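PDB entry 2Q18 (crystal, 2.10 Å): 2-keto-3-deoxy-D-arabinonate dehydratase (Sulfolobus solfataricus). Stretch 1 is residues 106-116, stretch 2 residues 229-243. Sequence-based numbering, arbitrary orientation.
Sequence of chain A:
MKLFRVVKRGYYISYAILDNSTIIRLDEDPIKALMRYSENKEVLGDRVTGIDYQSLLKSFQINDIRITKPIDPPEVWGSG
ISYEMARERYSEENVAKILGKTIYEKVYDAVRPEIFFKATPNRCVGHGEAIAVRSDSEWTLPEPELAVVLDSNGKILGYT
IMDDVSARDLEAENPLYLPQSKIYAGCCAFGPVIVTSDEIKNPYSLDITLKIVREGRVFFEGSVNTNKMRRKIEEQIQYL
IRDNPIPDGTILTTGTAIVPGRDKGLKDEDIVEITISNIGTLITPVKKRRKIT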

# COMPACT_ATOMS: atom_id res chain seq x y z
N LYS A 106 21.49 -10.93 43.60
CA LYS A 106 22.54 -11.26 42.64
C LYS A 106 22.64 -10.27 41.48
O LYS A 106 23.71 -9.72 41.23
N VAL A 107 21.52 -10.03 40.79
CA VAL A 107 21.48 -9.08 39.66
C VAL A 107 21.84 -7.67 40.12
O VAL A 107 22.54 -6.94 39.42
N TYR A 108 21.36 -7.30 41.31
CA TYR A 108 21.67 -6.00 41.91
C TYR A 108 23.18 -5.78 42.03
O TYR A 108 23.67 -4.68 41.76
N ASP A 109 23.90 -6.82 42.42
CA ASP A 109 25.35 -6.75 42.64
C ASP A 109 26.19 -7.10 41.40
O ASP A 109 27.41 -6.92 41.42
N ALA A 110 25.54 -7.60 40.35
CA ALA A 110 26.24 -8.09 39.16
C ALA A 110 26.51 -7.00 38.13
O ALA A 110 25.86 -5.96 38.14
N VAL A 111 27.49 -7.24 37.26
CA VAL A 111 27.77 -6.30 36.17
C VAL A 111 26.62 -6.26 35.15
O VAL A 111 26.32 -5.20 34.60
N ARG A 112 26.00 -7.41 34.93
CA ARG A 112 24.92 -7.55 33.94
C ARG A 112 23.55 -7.25 34.56
O ARG A 112 23.11 -7.96 35.47
N PRO A 113 22.87 -6.20 34.06
CA PRO A 113 21.52 -5.87 34.54
C PRO A 113 20.47 -6.84 33.99
O PRO A 113 20.74 -7.58 33.05
N GLU A 114 19.28 -6.82 34.59
CA GLU A 114 18.16 -7.59 34.08
C GLU A 114 17.52 -6.84 32.90
O GLU A 114 17.22 -5.65 33.01
N ILE A 115 17.33 -7.55 31.80
CA ILE A 115 16.65 -7.03 30.61
C ILE A 115 15.65 -8.09 30.16
O ILE A 115 16.01 -9.25 30.00
N PHE A 116 14.38 -7.69 29.99
CA PHE A 116 13.35 -8.62 29.53
C PHE A 116 12.47 -8.01 28.45
O PHE A 116 12.34 -6.79 28.37
N MET A 229 17.77 5.87 41.35
CA MET A 229 18.13 4.87 40.34
C MET A 229 19.64 4.65 40.38
O MET A 229 20.42 5.60 40.26
N ARG A 230 20.04 3.40 40.56
CA ARG A 230 21.44 3.03 40.71
C ARG A 230 22.00 2.50 39.38
O ARG A 230 23.11 2.85 38.98
N ARG A 231 21.21 1.66 38.71
CA ARG A 231 21.56 1.17 37.39
C ARG A 231 21.10 2.18 36.33
O ARG A 231 19.91 2.29 36.05
N LYS A 232 22.06 2.92 35.77
CA LYS A 232 21.75 4.01 34.85
C LYS A 232 21.16 3.55 33.51
O LYS A 232 21.39 2.41 33.08
N ILE A 233 20.42 4.44 32.86
CA ILE A 233 19.70 4.14 31.63
C ILE A 233 20.65 3.77 30.48
O ILE A 233 20.40 2.81 29.75
N GLU A 234 21.72 4.55 30.34
CA GLU A 234 22.79 4.29 29.37
C GLU A 234 23.26 2.83 29.40
O GLU A 234 23.40 2.20 28.35
N GLU A 235 23.46 2.30 30.60
CA GLU A 235 23.89 0.91 30.78
C GLU A 235 22.78 -0.07 30.40
O GLU A 235 23.05 -1.13 29.82
N GLN A 236 21.54 0.28 30.74
CA GLN A 236 20.39 -0.55 30.38
C GLN A 236 20.28 -0.67 28.86
O GLN A 236 20.06 -1.76 28.33
N ILE A 237 20.44 0.47 28.17
CA ILE A 237 20.40 0.50 26.71
C ILE A 237 21.53 -0.33 26.11
O ILE A 237 21.30 -1.11 25.18
N GLN A 238 22.74 -0.18 26.66
CA GLN A 238 23.91 -0.96 26.24
C GLN A 238 23.62 -2.46 26.19
O GLN A 238 23.86 -3.11 25.17
N TYR A 239 23.07 -3.01 27.27
CA TYR A 239 22.78 -4.44 27.34
C TYR A 239 21.56 -4.85 26.52
O TYR A 239 21.47 -6.00 26.06
N LEU A 240 20.62 -3.93 26.34
CA LEU A 240 19.45 -4.17 25.49
C LEU A 240 19.85 -4.41 24.03
O LEU A 240 19.40 -5.38 23.42
N ILE A 241 20.68 -3.53 23.49
CA ILE A 241 21.01 -3.55 22.06
C ILE A 241 22.17 -4.47 21.69
O ILE A 241 22.43 -4.70 20.50
N ARG A 242 22.86 -5.02 22.69
CA ARG A 242 24.00 -5.91 22.45
C ARG A 242 23.58 -7.16 21.68
O ARG A 242 22.80 -7.97 22.17
N ASP A 243 24.11 -7.28 20.46
CA ASP A 243 23.80 -8.39 19.55
C ASP A 243 22.30 -8.53 19.28
O ASP A 243 21.82 -9.59 18.86

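Two arginines, both pointing CA-to-CB toward stretch 1, supply the hydrogen bonds, and all four bonds end on two backbone carbonyls, Tyr108 O and Ala110 O, at the end of helix 106-109. Arg230, extended (chi1 to chi3 all t), donates from NH1 to Tyr108 O at 2.8 Å and weakly from NH2 to the same Tyr108 O at 3.2 Å. Arg231 is bent (t, p, p) and reaches Ala110 O from NH1 at 2.9 Å and, weakly, from NH2 at 3.0 Å. Arg231 NH1 also lies 2.6 Å from Val107 O, but the angle is too poor for a hydrogen bond. Within stretch 2, a salt bridge from Arg231 NH2 to Glu235 OE2 (2.8 Å) holds the guanidinium.

Two ring faces are covered, one by a stacked guanidinium and one by a CH-pi contact. Tyr108 (chi1 t) starts away, yet its ring comes back under the Arg230 guanidinium: Arg230 CZ sits 3.9 Å from the Tyr108 ring centroid, with planes at 20°, a cation-pi geometry. Pro113, pointing toward the helix, sets CD 3.5 Å from the Tyr239 ring centroid, 10° off the normal, a CH-pi contact; Tyr239 is m.

Apolar packing continues along the strand. Ile115 (m, m) points toward helix 233-241, placing CG1 4.2 Å from Tyr239 CB and CG2 4.1 Å from Leu240 CD1. Its neighbours Glu114 and Phe116 point away and make no contact.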

# COMPACT_ATOMS: atom_id res chain seq x y z
CB LYS A 106 22.37 -12.68 42.11
CG LYS A 106 23.11 -13.73 42.91
CD LYS A 106 23.58 -14.85 42.01
CE LYS A 106 24.84 -15.50 42.57
NZ LYS A 106 25.49 -16.36 41.54
CB VAL A 107 20.10 -9.07 38.94
CG1 VAL A 107 20.09 -8.05 37.82
CG2 VAL A 107 19.77 -10.44 38.38
CB TYR A 108 20.99 -5.88 43.28
CG TYR A 108 21.13 -4.52 43.92
CD1 TYR A 108 22.12 -4.28 44.87
CD2 TYR A 108 20.26 -3.48 43.58
CE1 TYR A 108 22.26 -3.03 45.46
CE2 TYR A 108 20.39 -2.22 44.17
CZ TYR A 108 21.39 -2.01 45.11
OH TYR A 108 21.52 -0.77 45.70
CB ASP A 109 25.76 -7.66 43.81
CG ASP A 109 25.16 -7.21 45.14
OD1 ASP A 109 25.06 -5.99 45.39
OD2 ASP A 109 24.80 -8.10 45.94
CB ALA A 110 25.47 -9.24 38.53
CB VAL A 111 29.15 -6.56 35.46
CG1 VAL A 111 30.32 -6.45 36.45
CG2 VAL A 111 29.17 -7.91 34.76
CB ARG A 112 24.91 -8.96 33.33
CG ARG A 112 23.85 -9.15 32.24
CD ARG A 112 23.85 -10.57 31.67
NE ARG A 112 25.13 -10.92 31.07
CZ ARG A 112 25.50 -10.63 29.83
NH1 ARG A 112 26.70 -11.00 29.39
NH2 ARG A 112 24.69 -9.97 29.01
CB PRO A 113 21.29 -4.47 33.97
CG PRO A 113 22.10 -4.44 32.71
CD PRO A 113 23.33 -5.26 33.02
CB GLU A 114 17.12 -7.83 35.17
CG GLU A 114 15.95 -8.69 34.71
CD GLU A 114 14.74 -8.57 35.61
OE1 GLU A 114 14.58 -7.52 36.26
OE2 GLU A 114 13.95 -9.53 35.66
CB ILE A 115 17.65 -6.75 29.44
CG1 ILE A 115 18.65 -5.64 29.79
CG2 ILE A 115 16.92 -6.46 28.12
CD1 ILE A 115 18.06 -4.24 29.95
CB PHE A 116 12.51 -9.14 30.71
CG PHE A 116 11.81 -8.05 31.49
CD1 PHE A 116 10.53 -7.63 31.15
CD2 PHE A 116 12.44 -7.46 32.58
CE1 PHE A 116 9.89 -6.62 31.87
CE2 PHE A 116 11.81 -6.44 33.32
CZ PHE A 116 10.53 -6.03 32.96
CB MET A 229 17.67 5.28 38.94
CG MET A 229 17.46 4.09 37.98
SD MET A 229 17.17 4.52 36.24
CE MET A 229 15.80 5.67 36.39
CB ARG A 230 21.58 1.99 41.82
CG ARG A 230 23.01 1.54 42.10
CD ARG A 230 23.05 0.63 43.32
NE ARG A 230 24.21 -0.26 43.32
CZ ARG A 230 24.24 -1.46 42.74
NH1 ARG A 230 23.17 -1.93 42.09
NH2 ARG A 230 25.34 -2.20 42.80
CB ARG A 231 20.91 -0.20 37.15
CG ARG A 231 21.48 -0.96 35.97
CD ARG A 231 22.80 -1.63 36.33
NE ARG A 231 22.60 -2.84 37.13
CZ ARG A 231 23.48 -3.84 37.20
NH1 ARG A 231 23.21 -4.90 37.95
NH2 ARG A 231 24.61 -3.78 36.50
CB LYS A 232 22.96 4.93 34.66
CG LYS A 232 24.12 4.33 33.87
CD LYS A 232 25.47 4.94 34.28
CE LYS A 232 25.59 6.41 33.85
NZ LYS A 232 26.97 6.93 34.05
CB ILE A 233 18.77 5.32 31.22
CG1 ILE A 233 17.74 5.58 32.33
CG2 ILE A 233 18.08 5.03 29.88
CD1 ILE A 233 17.02 6.91 32.23
CB GLU A 234 23.96 5.24 29.63
CG GLU A 234 25.24 4.99 28.83
CD GLU A 234 26.42 5.85 29.29
OE1 GLU A 234 26.50 6.18 30.50
OE2 GLU A 234 27.28 6.18 28.44
CB GLU A 235 24.34 0.67 32.22
CG GLU A 235 24.97 -0.71 32.45
CD GLU A 235 25.33 -0.96 33.91
OE1 GLU A 235 25.56 0.01 34.66
OE2 GLU A 235 25.40 -2.15 34.30
CB GLN A 236 19.09 0.01 30.96
CG GLN A 236 19.07 0.13 32.49
CD GLN A 236 17.72 0.61 33.02
OE1 GLN A 236 16.74 0.68 32.27
NE2 GLN A 236 17.67 0.93 34.30
CB ILE A 237 20.45 1.95 26.16
CG1 ILE A 237 19.24 2.76 26.64
CG2 ILE A 237 20.51 1.95 24.63
CD1 ILE A 237 19.32 4.25 26.34
CB GLN A 238 25.12 -0.68 27.15
CG GLN A 238 26.35 -1.55 26.88
CD GLN A 238 27.47 -1.40 27.92
OE1 GLN A 238 28.50 -2.05 27.82
NE2 GLN A 238 27.26 -0.54 28.92
CB TYR A 239 22.67 -4.91 28.80
CG TYR A 239 24.02 -5.07 29.47
CD1 TYR A 239 24.70 -3.97 30.00
CD2 TYR A 239 24.62 -6.33 29.56
CE1 TYR A 239 25.94 -4.13 30.61
CE2 TYR A 239 25.87 -6.49 30.17
CZ TYR A 239 26.52 -5.39 30.69
OH TYR A 239 27.75 -5.55 31.29
CB LEU A 240 18.45 -3.00 25.57
CG LEU A 240 17.31 -3.00 24.54
CD1 LEU A 240 16.44 -4.25 24.68
CD2 LEU A 240 16.45 -1.74 24.64
CB ILE A 241 21.23 -2.12 21.49
CG1 ILE A 241 22.52 -1.49 22.05
CG2 ILE A 241 20.01 -1.25 21.75
CD1 ILE A 241 22.92 -0.18 21.37
CB ARG A 242 24.67 -6.32 23.77
CG ARG A 242 25.88 -7.24 23.57
CD ARG A 242 26.53 -7.60 24.89
NE ARG A 242 27.21 -6.46 25.50
CZ ARG A 242 27.87 -6.51 26.65
NH1 ARG A 242 27.92 -7.65 27.34
NH2 ARG A 242 28.46 -5.43 27.13
CB ASP A 243 24.39 -9.71 20.08
CG ASP A 243 25.90 -9.65 20.24
OD1 ASP A 243 26.57 -8.98 19.41
OD2 ASP A 243 26.42 -10.27 21.19